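Side-chain contacts in P-granule scaffold (Caenorhabditis japonica, PDB 5W4A), which is a scaffold protein of nematode germ granules, its N-terminal domain probably serving granule assembly and the repression of mRNA: residues A23-N28 with N38-F43; T80-G85 with L104-S109. All coordinates share one frame; numbering follows the deposited sequence.

Interaction 1 (A23-N28 with N38-F43); sequences ALYAVN and NKANSF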
loop_
_atom_site.group_PDB
_atom_site.type_symbol
_atom_site.label_atom_id
_atom_site.label_comp_id
_atom_site.label_asym_id
_atom_site.label_seq_id
_atom_site.Cartn_x
_atom_site.Cartn_y
_atom_site.Cartn_z
ATOM N N ALA C 23 19.529 -5.164 -12.553
ATOM C CA ALA C 23 18.914 -6.469 -12.749
ATOM C C ALA C 23 19.506 -7.176 -13.967
ATOM O O ALA C 23 19.849 -8.355 -13.906
ATOM C CB ALA C 23 17.408 -6.293 -12.896
ATOM N N LEU C 24 19.589 -6.473 -15.087
ATOM C CA LEU C 24 20.130 -7.060 -16.296
ATOM C C LEU C 24 21.578 -7.480 -16.085
ATOM O O LEU C 24 21.981 -8.571 -16.510
ATOM C CB LEU C 24 20.037 -6.055 -17.445
ATOM C CG LEU C 24 20.660 -6.541 -18.768
ATOM C CD1 LEU C 24 20.001 -7.846 -19.263
ATOM C CD2 LEU C 24 20.532 -5.463 -19.824
ATOM N N TYR C 25 22.374 -6.621 -15.441
ATOM C CA TYR C 25 23.757 -6.971 -15.148
ATOM C C TYR C 25 23.836 -8.294 -14.391
ATOM O O TYR C 25 24.630 -9.176 -14.736
ATOM C CB TYR C 25 24.454 -5.848 -14.353
ATOM C CG TYR C 25 25.906 -6.195 -14.109
ATOM C CD1 TYR C 25 26.873 -5.803 -15.008
ATOM C CD2 TYR C 25 26.285 -6.983 -13.033
ATOM C CE1 TYR C 25 28.203 -6.159 -14.819
ATOM C CE2 TYR C 25 27.596 -7.354 -12.846
ATOM C CZ TYR C 25 28.548 -6.936 -13.747
ATOM O OH TYR C 25 29.852 -7.326 -13.546
ATOM N N ALA C 26 23.015 -8.447 -13.354
ATOM C CA ALA C 26 23.103 -9.628 -12.504
ATOM C C ALA C 26 22.702 -10.887 -13.256
ATOM O O ALA C 26 23.308 -11.955 -13.068
ATOM C CB ALA C 26 22.219 -9.441 -11.269
ATOM N N VAL C 27 21.674 -10.785 -14.106
ATOM C CA VAL C 27 21.218 -11.923 -14.900
ATOM C C VAL C 27 22.290 -12.370 -15.894
ATOM O O VAL C 27 22.443 -13.576 -16.164
ATOM C CB VAL C 27 19.893 -11.563 -15.600
ATOM C CG1 VAL C 27 19.597 -12.535 -16.762
ATOM C CG2 VAL C 27 18.737 -11.538 -14.554
ATOM N N ASN C 28 23.009 -11.414 -16.492
ATOM C CA ASN C 28 24.055 -11.727 -17.459
ATOM C C ASN C 28 25.337 -12.225 -16.796
ATOM O O ASN C 28 26.024 -13.075 -17.364
ATOM C CB ASN C 28 24.375 -10.498 -18.315
ATOM C CG ASN C 28 23.393 -10.311 -19.456
ATOM O OD1 ASN C 28 22.848 -11.292 -19.989
ATOM N ND2 ASN C 28 23.196 -9.065 -19.883
ATOM N N ASN C 38 35.495 -9.516 -7.347
ATOM C CA ASN C 38 36.261 -8.273 -7.380
ATOM C C ASN C 38 36.461 -7.738 -8.792
ATOM O O ASN C 38 36.713 -6.541 -8.954
ATOM C CB ASN C 38 37.612 -8.468 -6.701
ATOM C CG ASN C 38 37.456 -8.729 -5.234
ATOM O OD1 ASN C 38 36.563 -8.179 -4.591
ATOM N ND2 ASN C 38 38.276 -9.611 -4.706
ATOM N N LYS C 39 36.300 -8.565 -9.814
ATOM C CA LYS C 39 36.370 -8.053 -11.172
ATOM C C LYS C 39 35.001 -7.723 -11.724
ATOM O O LYS C 39 34.910 -7.163 -12.823
ATOM C CB LYS C 39 37.066 -9.059 -12.100
ATOM C CG LYS C 39 38.523 -8.685 -12.389
ATOM C CD LYS C 39 39.426 -9.883 -12.386
ATOM C CE LYS C 39 40.611 -9.660 -13.299
ATOM N NZ LYS C 39 41.414 -8.480 -12.876
ATOM N N ALA C 40 33.949 -8.077 -10.994
ATOM C CA ALA C 40 32.601 -7.724 -11.381
ATOM C C ALA C 40 32.278 -6.304 -10.934
ATOM O O ALA C 40 33.008 -5.662 -10.178
ATOM C CB ALA C 40 31.585 -8.693 -10.766
ATOM N N ASN C 41 31.156 -5.810 -11.418
ATOM C CA ASN C 41 30.713 -4.485 -11.033
ATOM C C ASN C 41 30.484 -4.404 -9.521
ATOM O O ASN C 41 29.841 -5.279 -8.926
ATOM C CB ASN C 41 29.427 -4.140 -11.776
ATOM C CG ASN C 41 28.879 -2.800 -11.356
ATOM O OD1 ASN C 41 28.136 -2.715 -10.392
ATOM N ND2 ASN C 41 29.265 -1.738 -12.062
ATOM N N SER C 42 31.016 -3.350 -8.902
ATOM C CA SER C 42 31.036 -3.276 -7.445
ATOM C C SER C 42 29.654 -3.038 -6.847
ATOM O O SER C 42 29.395 -3.469 -5.726
ATOM C CB SER C 42 31.979 -2.170 -6.979
ATOM O OG SER C 42 31.430 -0.895 -7.274
ATOM N N PHE C 43 28.778 -2.323 -7.547
ATOM C CA PHE C 43 27.403 -2.128 -7.073
ATOM C C PHE C 43 26.660 -3.463 -7.046
ATOM O O PHE C 43 26.084 -3.847 -6.015
ATOM C CB PHE C 43 26.741 -1.074 -7.982
ATOM C CG PHE C 43 25.306 -0.695 -7.651
ATOM C CD1 PHE C 43 24.691 -0.975 -6.432
ATOM C CD2 PHE C 43 24.579 0.004 -8.607
ATOM C CE1 PHE C 43 23.357 -0.599 -6.206
ATOM C CE2 PHE C 43 23.273 0.383 -8.380
ATOM C CZ PHE C 43 22.668 0.094 -7.181
#

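Interaction 2 (T80-G85 with L104-S109); sequences TLLALG and LTHDLS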
loop_
_atom_site.group_PDB
_atom_site.type_symbol
_atom_site.label_atom_id
_atom_site.label_comp_id
_atom_site.label_asym_id
_atom_site.label_seq_id
_atom_site.Cartn_x
_atom_site.Cartn_y
_atom_site.Cartn_z
ATOM N N THR C 80 15.468 7.260 -9.255
ATOM C CA THR C 80 16.347 6.544 -8.329
ATOM C C THR C 80 17.271 7.516 -7.599
ATOM O O THR C 80 17.458 7.397 -6.390
ATOM C CB THR C 80 17.138 5.479 -9.082
ATOM O OG1 THR C 80 16.175 4.740 -9.857
ATOM C CG2 THR C 80 17.878 4.544 -8.115
ATOM N N LEU C 81 17.821 8.503 -8.308
ATOM C CA LEU C 81 18.674 9.494 -7.657
ATOM C C LEU C 81 17.917 10.231 -6.544
ATOM O O LEU C 81 18.443 10.437 -5.437
ATOM C CB LEU C 81 19.204 10.490 -8.678
ATOM C CG LEU C 81 20.167 10.004 -9.758
ATOM C CD1 LEU C 81 20.513 11.190 -10.654
ATOM C CD2 LEU C 81 21.429 9.387 -9.192
ATOM N N LEU C 82 16.676 10.637 -6.802
ATOM C CA LEU C 82 15.907 11.316 -5.762
ATOM C C LEU C 82 15.690 10.420 -4.553
ATOM O O LEU C 82 15.763 10.879 -3.409
ATOM C CB LEU C 82 14.559 11.771 -6.293
ATOM C CG LEU C 82 14.603 12.878 -7.338
ATOM C CD1 LEU C 82 13.197 13.227 -7.765
ATOM C CD2 LEU C 82 15.305 14.114 -6.747
ATOM N N ALA C 83 15.378 9.153 -4.784
ATOM C CA ALA C 83 15.131 8.237 -3.678
ATOM C C ALA C 83 16.402 7.979 -2.883
ATOM O O ALA C 83 16.329 7.659 -1.697
ATOM C CB ALA C 83 14.560 6.925 -4.214
ATOM N N LEU C 84 17.564 8.095 -3.519
ATOM C CA LEU C 84 18.849 7.838 -2.880
ATOM C C LEU C 84 19.346 8.996 -2.026
ATOM O O LEU C 84 20.337 8.824 -1.311
ATOM C CB LEU C 84 19.913 7.507 -3.938
ATOM C CG LEU C 84 19.795 6.119 -4.579
ATOM C CD1 LEU C 84 20.766 5.964 -5.762
ATOM C CD2 LEU C 84 20.013 4.997 -3.568
ATOM N N GLY C 85 18.736 10.171 -2.125
ATOM C CA GLY C 85 18.954 11.219 -1.142
ATOM C C GLY C 85 20.028 12.235 -1.502
ATOM O O GLY C 85 20.429 12.375 -2.658
ATOM N N LEU C 104 12.791 18.340 -22.490
ATOM C CA LEU C 104 12.417 17.324 -21.522
ATOM C C LEU C 104 12.798 17.781 -20.118
ATOM O O LEU C 104 13.741 18.551 -19.932
ATOM C CB LEU C 104 13.103 15.976 -21.819
ATOM C CG LEU C 104 12.742 15.335 -23.157
ATOM C CD1 LEU C 104 13.643 14.131 -23.388
ATOM C CD2 LEU C 104 11.295 14.922 -23.166
ATOM N N THR C 105 12.060 17.290 -19.130
ATOM C CA THR C 105 12.391 17.572 -17.742
ATOM C C THR C 105 11.791 16.498 -16.842
ATOM O O THR C 105 10.861 15.778 -17.214
ATOM C CB THR C 105 11.904 18.970 -17.320
ATOM O OG1 THR C 105 12.633 19.402 -16.165
ATOM C CG2 THR C 105 10.410 18.974 -17.036
ATOM N N HIS C 106 12.344 16.406 -15.643
ATOM C CA HIS C 106 11.772 15.516 -14.647
ATOM C C HIS C 106 10.489 16.120 -14.085
ATOM O O HIS C 106 10.419 17.335 -13.829
ATOM C CB HIS C 106 12.792 15.264 -13.548
ATOM C CG HIS C 106 12.418 14.122 -12.667
ATOM N ND1 HIS C 106 11.569 14.262 -11.591
ATOM C CD2 HIS C 106 12.757 12.812 -12.721
ATOM C CE1 HIS C 106 11.391 13.081 -11.027
ATOM N NE2 HIS C 106 12.113 12.189 -11.686
ATOM N N ASP C 107 9.469 15.274 -13.900
ATOM C CA ASP C 107 8.151 15.760 -13.494
ATOM C C ASP C 107 8.116 16.279 -12.054
ATOM O O ASP C 107 7.159 16.971 -11.689
ATOM C CB ASP C 107 7.050 14.691 -13.682
ATOM C CG ASP C 107 7.356 13.364 -12.987
ATOM O OD1 ASP C 107 8.520 12.960 -12.915
ATOM O OD2 ASP C 107 6.402 12.731 -12.549
ATOM N N LEU C 108 9.118 15.965 -11.238
ATOM C CA LEU C 108 9.189 16.482 -9.875
ATOM C C LEU C 108 10.201 17.614 -9.748
ATOM O O LEU C 108 10.703 17.867 -8.651
ATOM C CB LEU C 108 9.514 15.363 -8.886
ATOM C CG LEU C 108 8.539 14.179 -8.842
ATOM C CD1 LEU C 108 8.918 13.133 -7.765
ATOM C CD2 LEU C 108 7.110 14.646 -8.692
ATOM N N SER C 109 10.486 18.298 -10.852
ATOM C CA SER C 109 11.433 19.405 -10.877
ATOM C C SER C 109 11.097 20.527 -9.902
ATOM O O SER C 109 11.958 21.373 -9.665
ATOM C CB SER C 109 11.505 19.982 -12.297
ATOM O OG SER C 109 12.296 19.163 -13.146
#

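Interaction 1 (A23-N28 with N38-F43)
The phenol of Y25 meets the loop residues A40 and N41 through one hydrogen bond and a patch of carbon packing, a small instance of how a tyrosine serves two chemistries at once. The polar part is a bond from the backbone N of N41 to OH of Y25, 2.9 Å long and nearly straight, with an N-H...O angle of 168°. Tyrosine thus acts as acceptor here, for an amide just ahead of helix 42-47. With CG anti to the backbone N (chi1 -177°), the ring of Y25 is carried away from helix 20-28 far enough to bring its hydroxyl to that amide.

The apolar part is a CH-pi contact. CB of N41 lies over one face of the ring, 3.9 Å from the centroid and displaced toward the hydroxyl-bearing rim, where it comes within 3.5 Å of CZ of Y25. CB of A40 adds a touch on OH of Y25, also at 3.5 Å.

The amide plane of N41 is steeply inclined to the ring, at 56°. The end of this side chain leads away from Y25, and its OD1 accepts a hydrogen bond from N of A44, which makes N41 the N-cap of helix 42-47. L32 of helix 30-35 packs against both Y25 and A40. One residue therefore divides its labour: the backbone N of N41 ties the loop to helix 20-28, while its side chain caps the next helix.

Interaction 2 (T80-G85 with L104-S109)
A type I beta turn, H106 to S109, in the loop between helices 89-100 and 116-131 presents two side chains to the last turns of helix 71-84. L82 meets them: its CD1 approaches CE1 of H106 obliquely, to 3.7 Å. With CG anti to the backbone N (chi1 -166°), the imidazole of H106 swings out of the turn toward L82. The same L82 methyl lies 4.3 Å from CD1 of L108, so one methyl touches both side chains.

The histidine is fixed by bonds on both ring nitrogens. Its ND1 accepts from the backbone N of L108 at 3.0 Å, although that donor stands 28° out of the ring plane, and its NE2 is bonded to OD1 of D79, on helix 71-84 three residues before L82. This implies a proton on NE2, and the aspartate would probably polarise the ring. OD1 of D107 lies 3.4 Å above one face of the ring, toward the rim, while OD2 of D107 forms a salt bridge with R6. The carbonyl O of H106 is gripped twice, by N of S109 at 3.1 Å and by OG of S109 at 2.7 Å.

From helix 89-100, F92 packs on L82 and meets the H106 ring edge-to-face; from helix 136-148, I148 touches L82 while L141 and L144 pack on L108. The side chains of H106 and L108 thus point in among these two helices and helix 71-84.

The two contacts illustrate how chemistry differs with place in the fold. Interaction 1 is a surface contact joining segments close in sequence, and a hydrogen bond to a backbone amide supplies its direct polar tie. Interaction 2 is buried: its segments meet by apolar packing of a leucine methyl on an imidazole and on a second leucine, while the ring nitrogens of H106 and OG of S109 find their partners in L108, D79, H106 and N96. Both dock a loop on a helix, yet they share no helix, and they lie on opposite sides of the chain's centre, with contact centres about 24 Å apart. An aromatic ring takes part in each, approached over a face in interaction 1 and obliquely in interaction 2.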